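Local coordinates for 16S rRNA (adenine(1408)-N(1))-methyltransferase (Escherichia coli, PDB 3P2E), which methylates the N1 position of adenine 1408 in 16S rRNA of assembled 30S subunits, using S-adenosyl-L-methionine, and so confers resistance to many aminoglycosides, at residues Phe105-Leu110 / Ser195-Arg200; Tyr189-Asn194 / Leu201-Lys206; Ala161-Glu166 / Phe210-His215. All coordinates share one frame; numbering follows the deposited sequence.

Contact 1: Phe105-Leu110 / Ser195-Arg200; sequences FPWGTL and SLWAKR. With SAH (S-adenosyl-L-homocysteine), chain C.
The cofactor pocket of this Rossmann-like methyltransferase is lined here by Trp197, which meets Phe105 and Trp107 beside bound S-adenosyl-L-homocysteine (SAH). Trp197 NE1 donates to Phe105 O at 2.9 Å. The bond reaches a lone pair in the carbonyl plane and lies close to the indole plane, so it fixes how the ring is turned. CG of Trp197 stands anti to the backbone N (chi1 170°), which carries the indole from the helix to the loop. Its six-membered ring sends its edge to the face of the Trp107 five-membered ring, a T-shaped pair with planes at 67°. The closest atoms are Trp197 CZ2 and Trp107 CD1, 3.7 Å apart. SAH SD lies over one face of the Trp197 indole, offset toward the rim. In S-adenosyl-L-methionine this sulfur carries the methyl group that is transferred.

The two segments also hold opposite ends of the ligand. Ser195 OG donates to SAH O at 2.8 Å and accepts from Ala198 N at 2.9 Å, so it is both N-cap and ligand contact. Thr109 OG1 accepts from SAH N6 at 2.9 Å, in a nearly straight bond (176°). Phe105 follows strand 98-104 and touches Val138 of strand 133-139. On the other side of the contact, helix 196-203 follows its N-cap Ser195, whose N bonds to Asn38 of helix 37-44.

Contact 2: Tyr189-Asn194 / Leu201-Lys206; sequences YVKQFN and LAFGRK
Val190 and Ala202 meet where the type I turn that follows helix 187-190 packs against the last turn of helix 196-203, at one end of the Rossmann-like fold. The beta turn runs from Val190 to Phe193 and is closed by Phe193 N donating to Val190 O at 3.1 Å. The chain then runs into helix 196-203, whose last turn comes back alongside the beta turn.

The tight part is small and apolar. The backbones are close, with Val190 CA and Ala202 CA 5.3 Å apart. The small Ala202 side chain allows this approach. Its CB points at the turn and touches three things: Val190 CG1 at 3.7 Å, Lys191 CG at 3.7 Å and the backbone N of Lys191. CG1 of Val190 is the branch anti to the backbone N (chi1 -179°), and it makes the methyl-to-methyl contact. Both Val190 and Ala202 are buried. Val190 also packs on Phe105 and on Phe209 of strand 209-215, and Leu201 joins it on the same two residues. This places the buried side toward the sheet and the cofactor pocket.

The outer side is looser. Lys191 and Phe203 are both exposed, and they meet through carbon atoms. The lysine chain is extended beyond CG and crosses the phenylalanine obliquely. CG and CD of Lys191 run past one corner of the ring, so the contact is made by the aliphatic stem. Further along that stem, Lys191 CE lies in the plane of the Phe203 ring at its edge, 4.0 Å from CD1.

Contact 3: Ala161-Glu166 / Phe210-His215; sequences AYFLSE and FRVSGH
The Phe163 ring is the flat group at the centre of this contact, and it rests on Phe210 and Val212 of the strand. One of its faces has Tyr162 CD2 of its own helix over it, offset toward the rim. Tyr168 adds an edge-to-face ring pair. The two strand residues approach the Phe163 ring obliquely. Phe210 CB comes to Phe163 CE2 at 3.7 Å, and the two rings are inclined at 48° with centroids 5.7 Å apart. Val212 CG2 sits 3.7 Å from Phe163 CG, near the root of the ring. This methyl is the branch anti to the carbonyl carbon, and it also reaches CB and CD1 of Phe163. The ring thus spans two residues on the same side of the strand, with Phe210 at its CD2-CE2 side and Val212 at its base and CD1. All three residues are buried, and the contact is wholly apolar.

Near the end of the helix, Tyr162 O accepts from both Ser165 N and Ser165 OG, the latter at 2.6 Å. Ser165 is also the N-cap of the next helix, 166-175.

The contact lays helix 160-164 against one face of the seven-stranded sheet. Phe163 also touches Thr139 of strand 133-139. Strand 209-215 runs antiparallel between that strand and strand 178-185, with backbone bonds from Val212 to Phe137 and from Arg211 to Lys183.

Contacts 1 and 2 share helix 196-203 and touch each other. Contact 1 uses its N-terminal turns, contact 2 its last turn. Val190 CG1 of contact 2 packs 3.8 Å from Phe105 CZ of contact 1, so the apolar patch of one backs the cofactor wall of the other. Contact 3 lies about 19 Å from contact 1 between centres, with no touch. All of its touching residues are buried; the other two combine buried and exposed residues. Their chemistry follows their place. Contact 1 mixes hydrogen bonds and aromatic rings around a ligand, whereas contacts 2 and 3 meet through carbon atoms, at a helix turn and on the sheet.

Contact 1: Phe105-Leu110 / Ser195-Arg200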
loop_
_atom_site.group_PDB
_atom_site.type_symbol
_atom_site.label_atom_id
_atom_site.label_comp_id
_atom_site.label_asym_id
_atom_site.label_seq_id
_atom_site.Cartn_x
_atom_site.Cartn_y
_atom_site.Cartn_z
ATOM N N PHE A 105 4.796 -6.736 0.653
ATOM C CA PHE A 105 6.091 -7.228 0.179
ATOM C C PHE A 105 7.085 -6.096 -0.043
ATOM O O PHE A 105 7.705 -5.999 -1.110
ATOM C CB PHE A 105 5.880 -8.008 -1.119
ATOM C CG PHE A 105 4.699 -8.935 -1.071
ATOM C CD1 PHE A 105 4.726 -10.079 -0.278
ATOM C CD2 PHE A 105 3.542 -8.637 -1.780
ATOM C CE1 PHE A 105 3.605 -10.916 -0.187
ATOM C CE2 PHE A 105 2.416 -9.462 -1.700
ATOM C CZ PHE A 105 2.452 -10.606 -0.897
ATOM N N PRO A 106 7.260 -5.222 0.964
ATOM C CA PRO A 106 8.199 -4.112 0.812
ATOM C C PRO A 106 9.642 -4.584 0.661
ATOM O O PRO A 106 9.986 -5.713 1.026
ATOM C CB PRO A 106 7.983 -3.303 2.089
ATOM C CG PRO A 106 7.674 -4.371 3.100
ATOM C CD PRO A 106 6.711 -5.264 2.334
ATOM N N TRP A 107 10.476 -3.706 0.121
ATOM C CA TRP A 107 11.887 -3.999 -0.076
ATOM C C TRP A 107 12.636 -2.692 0.137
ATOM O O TRP A 107 12.030 -1.622 0.167
ATOM C CB TRP A 107 12.116 -4.521 -1.496
ATOM C CG TRP A 107 13.206 -5.540 -1.615
ATOM C CD1 TRP A 107 13.253 -6.768 -1.014
ATOM C CD2 TRP A 107 14.382 -5.446 -2.426
ATOM N NE1 TRP A 107 14.383 -7.443 -1.407
ATOM C CE2 TRP A 107 15.094 -6.656 -2.272
ATOM C CE3 TRP A 107 14.904 -4.455 -3.270
ATOM C CZ2 TRP A 107 16.303 -6.904 -2.934
ATOM C CZ3 TRP A 107 16.106 -4.704 -3.928
ATOM C CH2 TRP A 107 16.791 -5.920 -3.754
ATOM N N GLY A 108 13.949 -2.765 0.302
ATOM C CA GLY A 108 14.701 -1.541 0.501
ATOM C C GLY A 108 14.407 -0.845 1.817
ATOM O O GLY A 108 14.130 -1.492 2.833
ATOM N N THR A 109 14.454 0.482 1.807
ATOM C CA THR A 109 14.221 1.239 3.029
ATOM C C THR A 109 12.831 1.028 3.627
ATOM O O THR A 109 12.683 1.002 4.843
ATOM C CB THR A 109 14.465 2.758 2.816
ATOM O OG1 THR A 109 13.563 3.269 1.830
ATOM C CG2 THR A 109 15.892 3.001 2.348
ATOM N N LEU A 110 11.817 0.856 2.784
ATOM C CA LEU A 110 10.463 0.662 3.294
ATOM C C LEU A 110 10.372 -0.606 4.135
ATOM O O LEU A 110 9.697 -0.628 5.170
ATOM C CB LEU A 110 9.445 0.606 2.146
ATOM C CG LEU A 110 7.969 0.561 2.563
ATOM C CD1 LEU A 110 7.653 1.720 3.501
ATOM C CD2 LEU A 110 7.083 0.620 1.318
ATOM N N SER A 195 1.338 -8.456 -9.116
ATOM C CA SER A 195 2.599 -7.786 -9.434
ATOM C C SER A 195 3.643 -8.831 -9.824
ATOM O O SER A 195 3.605 -9.970 -9.353
ATOM C CB SER A 195 3.103 -6.936 -8.256
ATOM O OG SER A 195 3.831 -7.699 -7.312
ATOM N N LEU A 196 4.562 -8.447 -10.702
ATOM C CA LEU A 196 5.594 -9.370 -11.154
ATOM C C LEU A 196 6.439 -9.816 -9.962
ATOM O O LEU A 196 6.861 -10.966 -9.883
ATOM C CB LEU A 196 6.477 -8.697 -12.209
ATOM C CG LEU A 196 5.749 -7.937 -13.326
ATOM C CD1 LEU A 196 6.763 -7.408 -14.328
ATOM C CD2 LEU A 196 4.746 -8.849 -14.010
ATOM N N TRP A 197 6.675 -8.891 -9.039
ATOM C CA TRP A 197 7.452 -9.156 -7.832
ATOM C C TRP A 197 6.753 -10.200 -6.962
ATOM O O TRP A 197 7.382 -11.152 -6.496
ATOM C CB TRP A 197 7.630 -7.834 -7.069
ATOM C CG TRP A 197 8.199 -7.906 -5.665
ATOM C CD1 TRP A 197 7.606 -7.433 -4.525
ATOM C CD2 TRP A 197 9.507 -8.351 -5.276
ATOM N NE1 TRP A 197 8.466 -7.544 -3.457
ATOM C CE2 TRP A 197 9.639 -8.103 -3.887
ATOM C CE3 TRP A 197 10.583 -8.927 -5.965
ATOM C CZ2 TRP A 197 10.805 -8.412 -3.177
ATOM C CZ3 TRP A 197 11.747 -9.234 -5.257
ATOM C CH2 TRP A 197 11.845 -8.974 -3.875
ATOM N N ALA A 198 5.455 -10.030 -6.744
ATOM C CA ALA A 198 4.717 -10.985 -5.920
ATOM C C ALA A 198 4.723 -12.372 -6.552
ATOM O O ALA A 198 4.838 -13.380 -5.851
ATOM C CB ALA A 198 3.282 -10.507 -5.710
ATOM N N LYS A 199 4.589 -12.423 -7.873
ATOM C CA LYS A 199 4.590 -13.701 -8.582
ATOM C C LYS A 199 5.943 -14.386 -8.408
ATOM O O LYS A 199 6.009 -15.594 -8.186
ATOM C CB LYS A 199 4.287 -13.486 -10.067
ATOM C CG LYS A 199 2.840 -13.095 -10.360
ATOM C CD LYS A 199 1.888 -14.251 -10.086
ATOM C CE LYS A 199 0.435 -13.858 -10.338
ATOM N NZ LYS A 199 0.238 -13.299 -11.703
ATOM N N ARG A 200 7.022 -13.615 -8.503
ATOM C CA ARG A 200 8.353 -14.181 -8.317
ATOM C C ARG A 200 8.481 -14.765 -6.916
ATOM O O ARG A 200 8.997 -15.869 -6.741
ATOM C CB ARG A 200 9.435 -13.114 -8.516
ATOM C CG ARG A 200 9.823 -12.887 -9.970
ATOM C CD ARG A 200 10.749 -11.693 -10.105
ATOM N NE ARG A 200 11.880 -11.745 -9.178
ATOM C CZ ARG A 200 12.632 -10.693 -8.869
ATOM N NH1 ARG A 200 12.367 -9.512 -9.408
ATOM N NH2 ARG A 200 13.648 -10.815 -8.025
HETATM N N SAH C . 4.009 -3.614 -3.131
HETATM C CA SAH C . 4.801 -4.001 -4.177
HETATM C CB SAH C . 6.275 -3.955 -3.767
HETATM C CG SAH C . 7.314 -3.915 -4.849
HETATM S SD SAH C . 9.004 -3.856 -4.352
HETATM C C SAH C . 4.295 -5.408 -4.717
HETATM O O SAH C . 4.577 -5.438 -5.840
HETATM O OXT SAH C . 3.775 -6.216 -4.089
HETATM C "C5'" SAH C . 9.279 -2.624 -3.073
HETATM C "C4'" SAH C . 8.662 -1.237 -3.576
HETATM O "O4'" SAH C . 8.811 -0.409 -2.415
HETATM C "C3'" SAH C . 9.401 -0.576 -4.721
HETATM O "O3'" SAH C . 8.491 -0.296 -5.832
HETATM C "C2'" SAH C . 10.065 0.694 -4.074
HETATM O "O2'" SAH C . 10.197 1.823 -4.911
HETATM C "C1'" SAH C . 9.152 0.944 -2.855
HETATM N N9 SAH C . 9.828 1.685 -1.718
HETATM C C8 SAH C . 11.080 1.402 -1.154
HETATM N N7 SAH C . 11.424 2.264 -0.214
HETATM C C5 SAH C . 10.295 3.149 -0.193
HETATM C C6 SAH C . 10.126 4.296 0.657
HETATM N N6 SAH C . 11.061 4.671 1.562
HETATM N N1 SAH C . 8.933 4.972 0.463
HETATM C C2 SAH C . 7.972 4.576 -0.475
HETATM N N3 SAH C . 8.147 3.463 -1.292
HETATM C C4 SAH C . 9.339 2.815 -1.079
#

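Contact 2: Tyr189-Asn194 / Leu201-Lys206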
loop_
_atom_site.group_PDB
_atom_site.type_symbol
_atom_site.label_atom_id
_atom_site.label_comp_id
_atom_site.label_asym_id
_atom_site.label_seq_id
_atom_site.Cartn_x
_atom_site.Cartn_y
_atom_site.Cartn_z
ATOM N N TYR A 189 -0.788 -18.519 -0.862
ATOM C CA TYR A 189 -1.523 -17.297 -0.570
ATOM C C TYR A 189 -1.056 -16.112 -1.421
ATOM O O TYR A 189 -1.857 -15.273 -1.841
ATOM C CB TYR A 189 -1.369 -16.923 0.904
ATOM C CG TYR A 189 -2.056 -15.628 1.222
ATOM C CD1 TYR A 189 -3.442 -15.577 1.362
ATOM C CD2 TYR A 189 -1.338 -14.434 1.286
ATOM C CE1 TYR A 189 -4.099 -14.373 1.549
ATOM C CE2 TYR A 189 -1.990 -13.215 1.472
ATOM C CZ TYR A 189 -3.369 -13.196 1.598
ATOM O OH TYR A 189 -4.032 -12.005 1.746
ATOM N N VAL A 190 0.248 -16.043 -1.659
ATOM C CA VAL A 190 0.824 -14.950 -2.430
ATOM C C VAL A 190 0.547 -15.069 -3.926
ATOM O O VAL A 190 0.620 -14.081 -4.657
ATOM C CB VAL A 190 2.348 -14.865 -2.170
ATOM C CG1 VAL A 190 2.964 -13.708 -2.948
ATOM C CG2 VAL A 190 2.591 -14.698 -0.666
ATOM N N LYS A 191 0.200 -16.272 -4.376
ATOM C CA LYS A 191 -0.083 -16.495 -5.789
ATOM C C LYS A 191 -1.283 -15.707 -6.297
ATOM O O LYS A 191 -1.497 -15.611 -7.507
ATOM C CB LYS A 191 -0.294 -17.988 -6.059
ATOM C CG LYS A 191 0.968 -18.820 -5.880
ATOM C CD LYS A 191 0.750 -20.267 -6.306
ATOM C CE LYS A 191 2.027 -21.079 -6.144
ATOM N NZ LYS A 191 1.854 -22.487 -6.585
ATOM N N GLN A 192 -2.051 -15.127 -5.378
ATOM C CA GLN A 192 -3.231 -14.355 -5.752
ATOM C C GLN A 192 -2.902 -12.927 -6.178
ATOM O O GLN A 192 -3.737 -12.251 -6.783
ATOM C CB GLN A 192 -4.226 -14.317 -4.595
ATOM C CG GLN A 192 -3.850 -13.377 -3.471
ATOM C CD GLN A 192 -4.754 -13.538 -2.269
ATOM O OE1 GLN A 192 -4.750 -14.583 -1.616
ATOM N NE2 GLN A 192 -5.543 -12.508 -1.974
ATOM N N PHE A 193 -1.692 -12.469 -5.864
ATOM C CA PHE A 193 -1.282 -11.113 -6.225
ATOM C C PHE A 193 -0.760 -11.082 -7.657
ATOM O O PHE A 193 -0.147 -12.041 -8.119
ATOM C CB PHE A 193 -0.221 -10.612 -5.243
ATOM C CG PHE A 193 -0.744 -10.413 -3.850
ATOM C CD1 PHE A 193 -1.390 -9.233 -3.498
ATOM C CD2 PHE A 193 -0.641 -11.428 -2.903
ATOM C CE1 PHE A 193 -1.934 -9.066 -2.220
ATOM C CE2 PHE A 193 -1.180 -11.272 -1.627
ATOM C CZ PHE A 193 -1.829 -10.091 -1.286
ATOM N N ASN A 194 -0.999 -9.974 -8.351
ATOM C CA ASN A 194 -0.597 -9.846 -9.749
ATOM C C ASN A 194 0.723 -9.144 -10.073
ATOM O O ASN A 194 1.180 -9.220 -11.212
ATOM C CB ASN A 194 -1.715 -9.166 -10.548
ATOM C CG ASN A 194 -2.913 -10.074 -10.777
ATOM O OD1 ASN A 194 -3.905 -9.668 -11.384
ATOM N ND2 ASN A 194 -2.825 -11.309 -10.295
ATOM N N LEU A 201 8.007 -14.026 -5.915
ATOM C CA LEU A 201 8.096 -14.504 -4.538
ATOM C C LEU A 201 7.240 -15.746 -4.312
ATOM O O LEU A 201 7.629 -16.658 -3.584
ATOM C CB LEU A 201 7.667 -13.410 -3.559
ATOM C CG LEU A 201 8.521 -12.140 -3.479
ATOM C CD1 LEU A 201 7.823 -11.113 -2.589
ATOM C CD2 LEU A 201 9.908 -12.471 -2.926
ATOM N N ALA A 202 6.073 -15.777 -4.942
ATOM C CA ALA A 202 5.164 -16.906 -4.801
ATOM C C ALA A 202 5.628 -18.152 -5.544
ATOM O O ALA A 202 5.494 -19.265 -5.037
ATOM C CB ALA A 202 3.775 -16.517 -5.288
ATOM N N PHE A 203 6.180 -17.964 -6.739
ATOM C CA PHE A 203 6.603 -19.097 -7.562
ATOM C C PHE A 203 7.996 -19.662 -7.290
ATOM O O PHE A 203 8.313 -20.753 -7.758
ATOM C CB PHE A 203 6.515 -18.737 -9.053
ATOM C CG PHE A 203 5.120 -18.460 -9.550
ATOM C CD1 PHE A 203 4.008 -19.027 -8.934
ATOM C CD2 PHE A 203 4.924 -17.656 -10.672
ATOM C CE1 PHE A 203 2.719 -18.796 -9.429
ATOM C CE2 PHE A 203 3.642 -17.421 -11.176
ATOM C CZ PHE A 203 2.538 -17.992 -10.553
ATOM N N GLY A 204 8.821 -18.931 -6.548
ATOM C CA GLY A 204 10.168 -19.400 -6.263
ATOM C C GLY A 204 10.268 -20.417 -5.139
ATOM O O GLY A 204 9.387 -21.258 -4.966
ATOM N N ARG A 205 11.352 -20.343 -4.372
ATOM C CA ARG A 205 11.548 -21.265 -3.261
ATOM C C ARG A 205 10.466 -21.040 -2.214
ATOM O O ARG A 205 9.834 -19.976 -2.175
ATOM C CB ARG A 205 12.914 -21.049 -2.601
ATOM C CG ARG A 205 14.139 -21.267 -3.491
ATOM C CD ARG A 205 15.381 -21.424 -2.614
ATOM N NE ARG A 205 16.621 -21.621 -3.364
ATOM C CZ ARG A 205 17.424 -20.639 -3.765
ATOM N NH1 ARG A 205 17.123 -19.376 -3.496
ATOM N NH2 ARG A 205 18.541 -20.920 -4.425
ATOM N N LYS A 206 10.248 -22.042 -1.368
ATOM C CA LYS A 206 9.268 -21.918 -0.296
ATOM C C LYS A 206 9.763 -20.783 0.595
ATOM O O LYS A 206 10.934 -20.752 0.974
ATOM C CB LYS A 206 9.192 -23.210 0.518
ATOM C CG LYS A 206 8.365 -23.082 1.792
ATOM C CD LYS A 206 8.300 -24.396 2.548
ATOM C CE LYS A 206 7.462 -24.264 3.812
ATOM N NZ LYS A 206 7.398 -25.548 4.569
#

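Contact 3: Ala161-Glu166 / Phe210-His215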
loop_
_atom_site.group_PDB
_atom_site.type_symbol
_atom_site.label_atom_id
_atom_site.label_comp_id
_atom_site.label_asym_id
_atom_site.label_seq_id
_atom_site.Cartn_x
_atom_site.Cartn_y
_atom_site.Cartn_z
ATOM N N ALA A 161 7.116 -14.961 15.906
ATOM C CA ALA A 161 7.426 -14.616 17.290
ATOM C C ALA A 161 7.873 -13.165 17.408
ATOM O O ALA A 161 7.478 -12.457 18.335
ATOM C CB ALA A 161 8.510 -15.543 17.829
ATOM N N TYR A 162 8.707 -12.725 16.474
ATOM C CA TYR A 162 9.185 -11.350 16.494
ATOM C C TYR A 162 8.016 -10.374 16.415
ATOM O O TYR A 162 7.893 -9.462 17.237
ATOM C CB TYR A 162 10.133 -11.094 15.321
ATOM C CG TYR A 162 10.573 -9.650 15.235
ATOM C CD1 TYR A 162 11.346 -9.078 16.244
ATOM C CD2 TYR A 162 10.190 -8.846 14.161
ATOM C CE1 TYR A 162 11.728 -7.741 16.188
ATOM C CE2 TYR A 162 10.567 -7.505 14.095
ATOM C CZ TYR A 162 11.336 -6.962 15.111
ATOM O OH TYR A 162 11.719 -5.644 15.054
ATOM N N PHE A 163 7.156 -10.569 15.421
ATOM C CA PHE A 163 6.007 -9.697 15.234
ATOM C C PHE A 163 4.983 -9.805 16.361
ATOM O O PHE A 163 4.158 -8.910 16.541
ATOM C CB PHE A 163 5.353 -9.980 13.875
ATOM C CG PHE A 163 6.221 -9.598 12.705
ATOM C CD1 PHE A 163 6.644 -8.281 12.544
ATOM C CD2 PHE A 163 6.630 -10.552 11.780
ATOM C CE1 PHE A 163 7.465 -7.919 11.477
ATOM C CE2 PHE A 163 7.450 -10.202 10.711
ATOM C CZ PHE A 163 7.869 -8.884 10.558
ATOM N N LEU A 164 5.049 -10.893 17.125
ATOM C CA LEU A 164 4.136 -11.103 18.247
ATOM C C LEU A 164 4.726 -10.601 19.564
ATOM O O LEU A 164 4.038 -10.568 20.582
ATOM C CB LEU A 164 3.806 -12.592 18.395
ATOM C CG LEU A 164 2.807 -13.219 17.418
ATOM C CD1 LEU A 164 2.789 -14.723 17.609
ATOM C CD2 LEU A 164 1.424 -12.632 17.650
ATOM N N SER A 165 5.997 -10.211 19.546
ATOM C CA SER A 165 6.656 -9.739 20.760
ATOM C C SER A 165 6.050 -8.450 21.302
ATOM O O SER A 165 5.533 -7.621 20.548
ATOM C CB SER A 165 8.160 -9.542 20.514
ATOM O OG SER A 165 8.418 -8.483 19.605
ATOM N N GLU A 166 6.113 -8.288 22.618
ATOM C CA GLU A 166 5.579 -7.102 23.269
ATOM C C GLU A 166 6.306 -5.845 22.801
ATOM O O GLU A 166 5.693 -4.792 22.637
ATOM C CB GLU A 166 5.702 -7.234 24.790
ATOM C CG GLU A 166 5.022 -8.470 25.363
ATOM C CD GLU A 166 3.551 -8.551 25.000
ATOM O OE1 GLU A 166 2.800 -7.611 25.336
ATOM O OE2 GLU A 166 3.146 -9.557 24.379
ATOM N N PHE A 210 4.686 -12.884 6.457
ATOM C CA PHE A 210 4.039 -12.520 7.708
ATOM C C PHE A 210 3.138 -11.315 7.533
ATOM O O PHE A 210 3.543 -10.306 6.957
ATOM C CB PHE A 210 5.098 -12.208 8.768
ATOM C CG PHE A 210 6.026 -13.350 9.038
ATOM C CD1 PHE A 210 5.616 -14.425 9.823
ATOM C CD2 PHE A 210 7.292 -13.378 8.464
ATOM C CE1 PHE A 210 6.457 -15.515 10.028
ATOM C CE2 PHE A 210 8.138 -14.464 8.664
ATOM C CZ PHE A 210 7.719 -15.532 9.446
ATOM N N ARG A 211 1.909 -11.426 8.018
ATOM C CA ARG A 211 0.989 -10.305 7.929
ATOM C C ARG A 211 0.672 -9.797 9.315
ATOM O O ARG A 211 0.142 -10.533 10.144
ATOM C CB ARG A 211 -0.321 -10.693 7.242
ATOM C CG ARG A 211 -1.347 -9.548 7.223
ATOM C CD ARG A 211 -2.602 -9.932 6.460
ATOM N NE ARG A 211 -3.337 -10.996 7.136
ATOM C CZ ARG A 211 -4.157 -11.843 6.520
ATOM N NH1 ARG A 211 -4.344 -11.753 5.211
ATOM N NH2 ARG A 211 -4.797 -12.773 7.217
ATOM N N VAL A 212 1.026 -8.543 9.566
ATOM C CA VAL A 212 0.723 -7.898 10.832
ATOM C C VAL A 212 -0.410 -6.958 10.444
ATOM O O VAL A 212 -0.246 -6.102 9.581
ATOM C CB VAL A 212 1.926 -7.089 11.365
ATOM C CG1 VAL A 212 1.514 -6.274 12.577
ATOM C CG2 VAL A 212 3.053 -8.035 11.745
ATOM N N SER A 213 -1.575 -7.133 11.061
ATOM C CA SER A 213 -2.712 -6.293 10.721
ATOM C C SER A 213 -3.401 -5.789 11.974
ATOM O O SER A 213 -3.180 -6.318 13.065
ATOM C CB SER A 213 -3.703 -7.077 9.853
ATOM O OG SER A 213 -4.134 -8.261 10.500
ATOM N N GLY A 214 -4.232 -4.766 11.813
ATOM C CA GLY A 214 -4.935 -4.205 12.952
ATOM C C GLY A 214 -5.620 -2.903 12.598
ATOM O O GLY A 214 -5.999 -2.689 11.445
ATOM N N HIS A 215 -5.792 -2.027 13.585
ATOM C CA HIS A 215 -6.437 -0.744 13.346
ATOM C C HIS A 215 -5.513 0.398 13.731
ATOM O O HIS A 215 -4.573 0.210 14.499
ATOM C CB HIS A 215 -7.760 -0.636 14.125
ATOM C CG HIS A 215 -7.612 -0.766 15.611
ATOM N ND1 HIS A 215 -7.351 -1.968 16.232
ATOM C CD2 HIS A 215 -7.712 0.154 16.600
ATOM C CE1 HIS A 215 -7.301 -1.785 17.540
ATOM N NE2 HIS A 215 -7.517 -0.505 17.789
#